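Local coordinates for protein 3-methyladenine dna-glycosylase (Archaeoglobus fulgidus, PDB 2JHN) that is an AlkA-type DNA glycosylase of the helix-hairpin-helix superfamily, a base excision DNA repair protein that also carries a TBP-like domain, at residues A[19-22]-A[23-26]; A[93-96]-A[97-100]; A[114-117]-A[118-122]. The protein carries 1 engineered substitution. One frame throughout, in Å; residues are numbered along the deposited sequence. Where two conformers were deposited one is given.

Contact 1. Residues A[19-22]-A[23-26]; sequences FVLP and ELPT. With NA (sodium ion), chain F.
The carboxylate of Glu23 lies alongside the pyrrolidine ring of Pro22, the two side chains running the same way, with Glu23 OE1 3.3 Å from Pro22 CG. The second oxygen is turned to the leucine before the proline, leaving Glu23 OE2 3.5 Å from Leu21 CD2. This is a sodium-binding loop in the TBP-like part of the protein, between helix 12-17 and strand 29-31. Two torsions explain how the carboxylate folds back: CG sits between the backbone N and the carbonyl carbon (chi1 57°), and the chain bends again at chi2 (-67°). Pro22 and Glu23 both have helical backbone angles, and Leu21 to Leu24 form a beta turn of type I-like geometry, closed by a weak bond from Leu24 N to Leu21 O of 3.3 Å with an N-H...O angle of 133°. The same carbonyl also binds the ion: Leu21 O coordinates sodium at 2.5 Å. Leu24 O coordinates it at 2.2 Å and Thr26 OG1 at 2.8 Å; water 2 and Asp28 O complete the site. The two carbonyl oxygens lie close together, and the shared cation probably offsets the repulsion between them. Pointing away from the ion, the side chains of Leu21 and Leu24 run side by side, Leu21 CD1 4.2 Å from Leu24 CD2. Leu21 N donates to water 1 at 2.8 Å, and this water makes a further, weak bond with Thr26 OG1.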
loop_
_atom_site.group_PDB
_atom_site.type_symbol
_atom_site.label_atom_id
_atom_site.label_comp_id
_atom_site.label_asym_id
_atom_site.label_seq_id
_atom_site.Cartn_x
_atom_site.Cartn_y
_atom_site.Cartn_z
ATOM N N PHE A 19 5.612 5.254 -4.795
ATOM C CA PHE A 19 4.407 5.783 -5.418
ATOM C C PHE A 19 4.567 5.827 -6.936
ATOM O O PHE A 19 5.555 6.341 -7.463
ATOM C CB PHE A 19 4.068 7.177 -4.873
ATOM C CG PHE A 19 3.666 7.180 -3.411
ATOM C CD1 PHE A 19 2.408 6.688 -3.017
ATOM C CD2 PHE A 19 4.525 7.649 -2.443
ATOM C CE1 PHE A 19 2.018 6.689 -1.675
ATOM C CE2 PHE A 19 4.146 7.646 -1.070
ATOM C CZ PHE A 19 2.891 7.170 -0.699
ATOM N N VAL A 20 3.575 5.291 -7.632
ATOM C CA VAL A 20 3.698 5.062 -9.062
ATOM C C VAL A 20 3.352 6.318 -9.882
ATOM O O VAL A 20 3.989 6.601 -10.900
ATOM C CB VAL A 20 2.926 3.759 -9.428
ATOM C CG1 VAL A 20 1.941 3.944 -10.576
ATOM C CG2 VAL A 20 3.916 2.608 -9.635
ATOM N N LEU A 21 2.382 7.086 -9.403
ATOM C CA LEU A 21 1.973 8.334 -10.050
ATOM C C LEU A 21 1.878 9.439 -8.999
ATOM O O LEU A 21 0.776 9.820 -8.590
ATOM C CB LEU A 21 0.621 8.152 -10.751
ATOM C CG LEU A 21 0.605 7.354 -12.050
ATOM C CD1 LEU A 21 -0.822 6.922 -12.340
ATOM C CD2 LEU A 21 1.171 8.184 -13.200
ATOM N N PRO A 22 3.043 9.958 -8.561
ATOM C CA PRO A 22 3.125 10.839 -7.395
ATOM C C PRO A 22 2.314 12.141 -7.529
ATOM O O PRO A 22 1.734 12.598 -6.547
ATOM C CB PRO A 22 4.634 11.109 -7.257
ATOM C CG PRO A 22 5.204 10.841 -8.587
ATOM C CD PRO A 22 4.368 9.740 -9.178
ATOM N N GLU A 23 2.253 12.705 -8.734
ATOM C CA GLU A 23 1.590 13.993 -8.968
ATOM C C GLU A 23 0.055 13.915 -8.883
ATOM O O GLU A 23 -0.624 14.852 -8.443
ATOM C CB GLU A 23 2.049 14.593 -10.313
ATOM C CG GLU A 23 1.823 13.709 -11.573
ATOM C CD GLU A 23 2.678 12.427 -11.628
ATOM O OE1 GLU A 23 3.816 12.415 -11.111
ATOM O OE2 GLU A 23 2.209 11.427 -12.203
ATOM N N LEU A 24 -0.479 12.788 -9.314
ATOM C CA LEU A 24 -1.902 12.582 -9.382
ATOM C C LEU A 24 -2.453 12.173 -8.012
ATOM O O LEU A 24 -1.844 11.344 -7.347
ATOM C CB LEU A 24 -2.143 11.487 -10.399
ATOM C CG LEU A 24 -3.526 11.340 -11.019
ATOM C CD1 LEU A 24 -3.840 12.539 -11.919
ATOM C CD2 LEU A 24 -3.513 10.048 -11.805
ATOM N N PRO A 25 -3.575 12.779 -7.563
ATOM C CA PRO A 25 -4.154 12.401 -6.256
ATOM C C PRO A 25 -4.774 11.014 -6.268
ATOM O O PRO A 25 -5.881 10.821 -6.785
ATOM C CB PRO A 25 -5.216 13.489 -6.002
ATOM C CG PRO A 25 -4.843 14.628 -7.001
ATOM C CD PRO A 25 -4.333 13.889 -8.182
ATOM N N THR A 26 -4.047 10.039 -5.714
ATOM C CA THR A 26 -4.457 8.647 -5.836
ATOM C C THR A 26 -4.906 7.885 -4.538
ATOM O O THR A 26 -5.021 6.676 -4.595
ATOM C CB THR A 26 -3.320 7.811 -6.508
ATOM O OG1 THR A 26 -2.100 8.025 -5.790
ATOM C CG2 THR A 26 -3.100 8.178 -8.002
HETATM NA NA NA F . -0.299 10.127 -6.294
HETATM O O HOH W 1 0.570 6.581 -7.355
HETATM O O HOH W 2 0.943 8.618 -5.518
#

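Contact 2. Residues A[93-96]-A[97-100]; sequences DGDE and KLRM
Asp95 and Arg99 join through the main chain: Arg99 N donates to Asp95 O at 2.8 Å, and the next i to i+4 bond, Met100 N to Glu96 O, measures 3.1 Å. These bonds define the first turn of helix 96-104, entered from an extended Asp95. As its N-cap, Asp95 uses its side chain too: with CG anti to the backbone nitrogen, OD1 accepts from Leu98 N at 3.0 Å in a nearly straight bond (168°), met from above the carboxylate plane. Leu98 CG packs 3.8 Å from Asp95 CG. Arg99 turns back on the incoming chain. Its bend at chi3 (67°) brings NH1 to Asp93 O, 2.8 Å away, with the oxygen at the guanidinium edge, 9° out of its plane. NH2 passes 3.8 Å from Glu96 CG, while Arg99 CG lies 3.6 Å from Asp93 OD1, whose salt bridge is made with Lys102. Outside the turn, Asp95 OD2 forms a salt bridge with Arg269 of helix 259-270, and a weak hydrogen bond links OD1 with Tyr251 OH. Leu98 is buried and touches Phe91 and Met92 of helix 86-93 and Tyr251 of helix 241-251.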
loop_
_atom_site.group_PDB
_atom_site.type_symbol
_atom_site.label_atom_id
_atom_site.label_comp_id
_atom_site.label_asym_id
_atom_site.label_seq_id
_atom_site.Cartn_x
_atom_site.Cartn_y
_atom_site.Cartn_z
ATOM N N ASP A 93 20.965 -9.540 5.069
ATOM C CA ASP A 93 22.415 -9.653 4.891
ATOM C C ASP A 93 22.845 -11.118 4.821
ATOM O O ASP A 93 23.856 -11.461 4.180
ATOM C CB ASP A 93 23.125 -8.973 6.054
ATOM C CG ASP A 93 23.410 -7.516 5.800
ATOM O OD1 ASP A 93 23.371 -7.061 4.636
ATOM O OD2 ASP A 93 23.691 -6.810 6.789
ATOM N N GLY A 94 22.037 -11.968 5.448
ATOM C CA GLY A 94 22.300 -13.398 5.561
ATOM C C GLY A 94 21.941 -14.204 4.337
ATOM O O GLY A 94 22.043 -15.441 4.349
ATOM N N ASP A 95 21.513 -13.529 3.263
ATOM C CA ASP A 95 21.127 -14.215 2.044
ATOM C C ASP A 95 21.685 -13.393 0.878
ATOM O O ASP A 95 21.436 -12.181 0.802
ATOM C CB ASP A 95 19.579 -14.377 2.003
ATOM C CG ASP A 95 19.062 -14.968 0.703
ATOM O OD1 ASP A 95 19.332 -14.416 -0.398
ATOM O OD2 ASP A 95 18.322 -15.977 0.765
ATOM N N GLU A 96 22.448 -14.034 -0.019
ATOM C CA GLU A 96 23.168 -13.298 -1.066
ATOM C C GLU A 96 22.229 -12.409 -1.911
ATOM O O GLU A 96 22.536 -11.243 -2.165
ATOM C CB GLU A 96 23.929 -14.239 -2.005
ATOM C CG GLU A 96 24.870 -13.458 -2.930
ATOM C CD GLU A 96 25.716 -14.324 -3.854
ATOM O OE1 GLU A 96 25.727 -15.559 -3.686
ATOM O OE2 GLU A 96 26.367 -13.739 -4.756
ATOM N N LYS A 97 21.109 -12.997 -2.339
ATOM C CA LYS A 97 20.090 -12.303 -3.140
ATOM C C LYS A 97 19.323 -11.225 -2.348
ATOM O O LYS A 97 19.099 -10.123 -2.872
ATOM C CB LYS A 97 19.172 -13.332 -3.822
ATOM C CG LYS A 97 19.902 -14.209 -4.881
ATOM C CD LYS A 97 20.791 -13.341 -5.799
ATOM C CE LYS A 97 21.508 -14.118 -6.908
ATOM N NZ LYS A 97 22.335 -15.246 -6.412
ATOM N N LEU A 98 18.925 -11.504 -1.100
ATOM C CA LEU A 98 18.335 -10.445 -0.264
ATOM C C LEU A 98 19.284 -9.280 -0.023
ATOM O O LEU A 98 18.856 -8.115 -0.018
ATOM C CB LEU A 98 17.798 -10.968 1.066
ATOM C CG LEU A 98 16.677 -12.003 0.919
ATOM C CD1 LEU A 98 16.209 -12.533 2.312
ATOM C CD2 LEU A 98 15.508 -11.449 0.090
ATOM N N ARG A 99 20.570 -9.591 0.166
ATOM C CA ARG A 99 21.568 -8.552 0.391
ATOM C C ARG A 99 21.692 -7.628 -0.830
ATOM O O ARG A 99 21.835 -6.414 -0.674
ATOM C CB ARG A 99 22.934 -9.180 0.702
ATOM C CG ARG A 99 23.951 -8.179 1.247
ATOM C CD ARG A 99 25.113 -8.923 1.925
ATOM N NE ARG A 99 25.884 -9.679 0.945
ATOM C CZ ARG A 99 25.911 -11.010 0.852
ATOM N NH1 ARG A 99 25.224 -11.745 1.716
ATOM N NH2 ARG A 99 26.645 -11.604 -0.096
ATOM N N MET A 100 21.628 -8.239 -2.014
ATOM C CA MET A 100 21.594 -7.591 -3.328
ATOM C C MET A 100 20.403 -6.623 -3.482
ATOM O O MET A 100 20.548 -5.505 -4.000
ATOM C CB MET A 100 21.505 -8.698 -4.376
ATOM C CG MET A 100 21.874 -8.334 -5.795
ATOM S SD MET A 100 22.152 -9.850 -6.723
ATOM C CE MET A 100 23.803 -10.281 -6.210
#

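Contact 3. Residues A[114-117]-A[118-122]; sequences MSMS and VFEGI
Ser117 caps the start of helix 118-127 through the amide of Glu120. Ser117 OG, placed between the backbone N and the carbonyl carbon (chi1 71°), accepts from Glu120 N at 3.1 Å along a nearly straight line (163°), which makes Ser117 the N-cap. Its carbonyl takes up the next amide, Gly121 N to Ser117 O being 3.0 Å. Glu120 answers in the reverse direction: extended throughout, its side chain reaches back past the helix start, so that OE1 accepts from Met116 N at 2.9 Å. The amide meets that oxygen from well above the carboxylate plane, 58° out of it. On its way the Glu120 chain passes Ser115, whose CB is 3.7 Å from CG and equally near CD. Ser115 OG in turn lies 3.4 Å from Gly121 CA, an approach possible because Gly121 carries no CB.

In the next shell, water 4 bridges Ser117 OG and Glu120 OE1, donating to the latter at 2.7 Å. Water 3 donates to Met114 O at 2.8 Å and also lies beside Glu120 OE2, although that separation is too short to be trusted. OE1 is further paired with Arg37 NH2 in a salt bridge. With an amide, a water and a guanidinium on one oxygen, the buried carboxylate is probably held as the anion. Farther out, Glu198 OE1 accepts from Val118 N, and Met116 rests on Arg37 and Ile39 of strand 34-41.

The result is a serine N-cap with a glutamate at the third helical position. It differs from a classical capping box in that the glutamate bonds the amide one residue before the cap, while its salt bridge to Arg37 ties helix 118-127 to strand 34-41 of the TBP-like sheet.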
loop_
_atom_site.group_PDB
_atom_site.type_symbol
_atom_site.label_atom_id
_atom_site.label_comp_id
_atom_site.label_asym_id
_atom_site.label_seq_id
_atom_site.Cartn_x
_atom_site.Cartn_y
_atom_site.Cartn_z
ATOM N N MET A 114 -0.221 -0.010 1.702
ATOM C CA MET A 114 -0.609 0.697 0.479
ATOM C C MET A 114 -2.018 1.365 0.550
ATOM O O MET A 114 -2.576 1.783 -0.494
ATOM C CB MET A 114 -0.410 -0.217 -0.736
ATOM C CG MET A 114 1.068 -0.579 -0.952
ATOM S SD MET A 114 1.367 -1.728 -2.286
ATOM C CE MET A 114 0.891 -0.713 -3.688
ATOM N N SER A 115 -2.546 1.480 1.776
ATOM C CA SER A 115 -3.825 2.128 2.068
ATOM C C SER A 115 -3.861 2.654 3.516
ATOM O O SER A 115 -3.167 2.136 4.394
ATOM C CB SER A 115 -4.984 1.146 1.853
ATOM O OG SER A 115 -4.876 -0.007 2.695
ATOM N N MET A 116 -4.698 3.660 3.759
ATOM C CA MET A 116 -4.875 4.207 5.107
ATOM C C MET A 116 -6.193 3.767 5.775
ATOM O O MET A 116 -6.597 4.319 6.809
ATOM C CB MET A 116 -4.738 5.732 5.096
ATOM C CG MET A 116 -3.434 6.229 4.452
ATOM S SD MET A 116 -2.661 7.595 5.360
ATOM C CE MET A 116 -2.451 6.782 6.942
ATOM N N SER A 117 -6.856 2.783 5.164
ATOM C CA SER A 117 -7.987 2.077 5.788
ATOM C C SER A 117 -8.142 0.725 5.105
ATOM O O SER A 117 -7.726 0.553 3.950
ATOM C CB SER A 117 -9.320 2.860 5.670
ATOM O OG SER A 117 -9.835 2.894 4.327
ATOM N N VAL A 118 -8.786 -0.216 5.806
ATOM C CA VAL A 118 -9.083 -1.533 5.230
ATOM C C VAL A 118 -9.961 -1.401 3.983
ATOM O O VAL A 118 -9.731 -2.070 2.959
ATOM C CB VAL A 118 -9.792 -2.435 6.283
ATOM C CG1 VAL A 118 -10.314 -3.754 5.643
ATOM C CG2 VAL A 118 -8.834 -2.719 7.433
ATOM N N PHE A 119 -11.007 -0.579 4.088
ATOM C CA PHE A 119 -11.862 -0.312 2.943
ATOM C C PHE A 119 -11.082 0.141 1.704
ATOM O O PHE A 119 -11.266 -0.411 0.624
ATOM C CB PHE A 119 -12.961 0.732 3.243
ATOM C CG PHE A 119 -13.860 0.963 2.077
ATOM C CD1 PHE A 119 -14.612 -0.095 1.556
ATOM C CD2 PHE A 119 -13.952 2.212 1.483
ATOM C CE1 PHE A 119 -15.451 0.087 0.477
ATOM C CE2 PHE A 119 -14.823 2.421 0.360
ATOM C CZ PHE A 119 -15.563 1.367 -0.132
ATOM N N GLU A 120 -10.188 1.116 1.873
ATOM C CA GLU A 120 -9.375 1.584 0.750
ATOM C C GLU A 120 -8.524 0.444 0.167
ATOM O O GLU A 120 -8.435 0.293 -1.057
ATOM C CB GLU A 120 -8.525 2.781 1.173
ATOM C CG GLU A 120 -7.518 3.249 0.104
ATOM C CD GLU A 120 -6.536 4.299 0.615
ATOM O OE1 GLU A 120 -6.599 4.690 1.802
ATOM O OE2 GLU A 120 -5.677 4.725 -0.218
ATOM N N GLY A 121 -7.888 -0.336 1.041
ATOM C CA GLY A 121 -7.050 -1.474 0.605
ATOM C C GLY A 121 -7.826 -2.509 -0.194
ATOM O O GLY A 121 -7.363 -2.955 -1.247
ATOM N N ILE A 122 -9.020 -2.887 0.285
ATOM C CA ILE A 122 -9.845 -3.838 -0.474
ATOM C C ILE A 122 -10.290 -3.275 -1.835
ATOM O O ILE A 122 -10.143 -3.946 -2.863
ATOM C CB ILE A 122 -11.085 -4.375 0.334
ATOM C CG1 ILE A 122 -10.625 -5.091 1.614
ATOM C CG2 ILE A 122 -11.928 -5.334 -0.566
ATOM C CD1 ILE A 122 -11.770 -5.361 2.616
HETATM O O HOH W 3 -3.737 4.090 -1.552
HETATM O O HOH W 4 -8.668 5.350 3.428
#

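Overall arrangement
Contacts 1 and 3 are neighbours: their centres are 16 Å apart and their nearest atoms about 5 Å, without touching. Lys124 spans part of this gap, its NZ bonded to Thr26 O from the helix that contact 3 begins, and the Glu120 side chain is about 10 Å from the sodium ion of contact 1. Contact 2 lies apart, with its centre 31 Å from each of the others and nearest atoms about 18 Å from contact 1 and 17 Å from contact 3. Contacts 2 and 3 nonetheless share a design, a side-chain N-cap starting successive helices 96-104 and 118-127. A bound mercuribenzoic acid lies about 8 Å from the Leu24 side chain of contact 1.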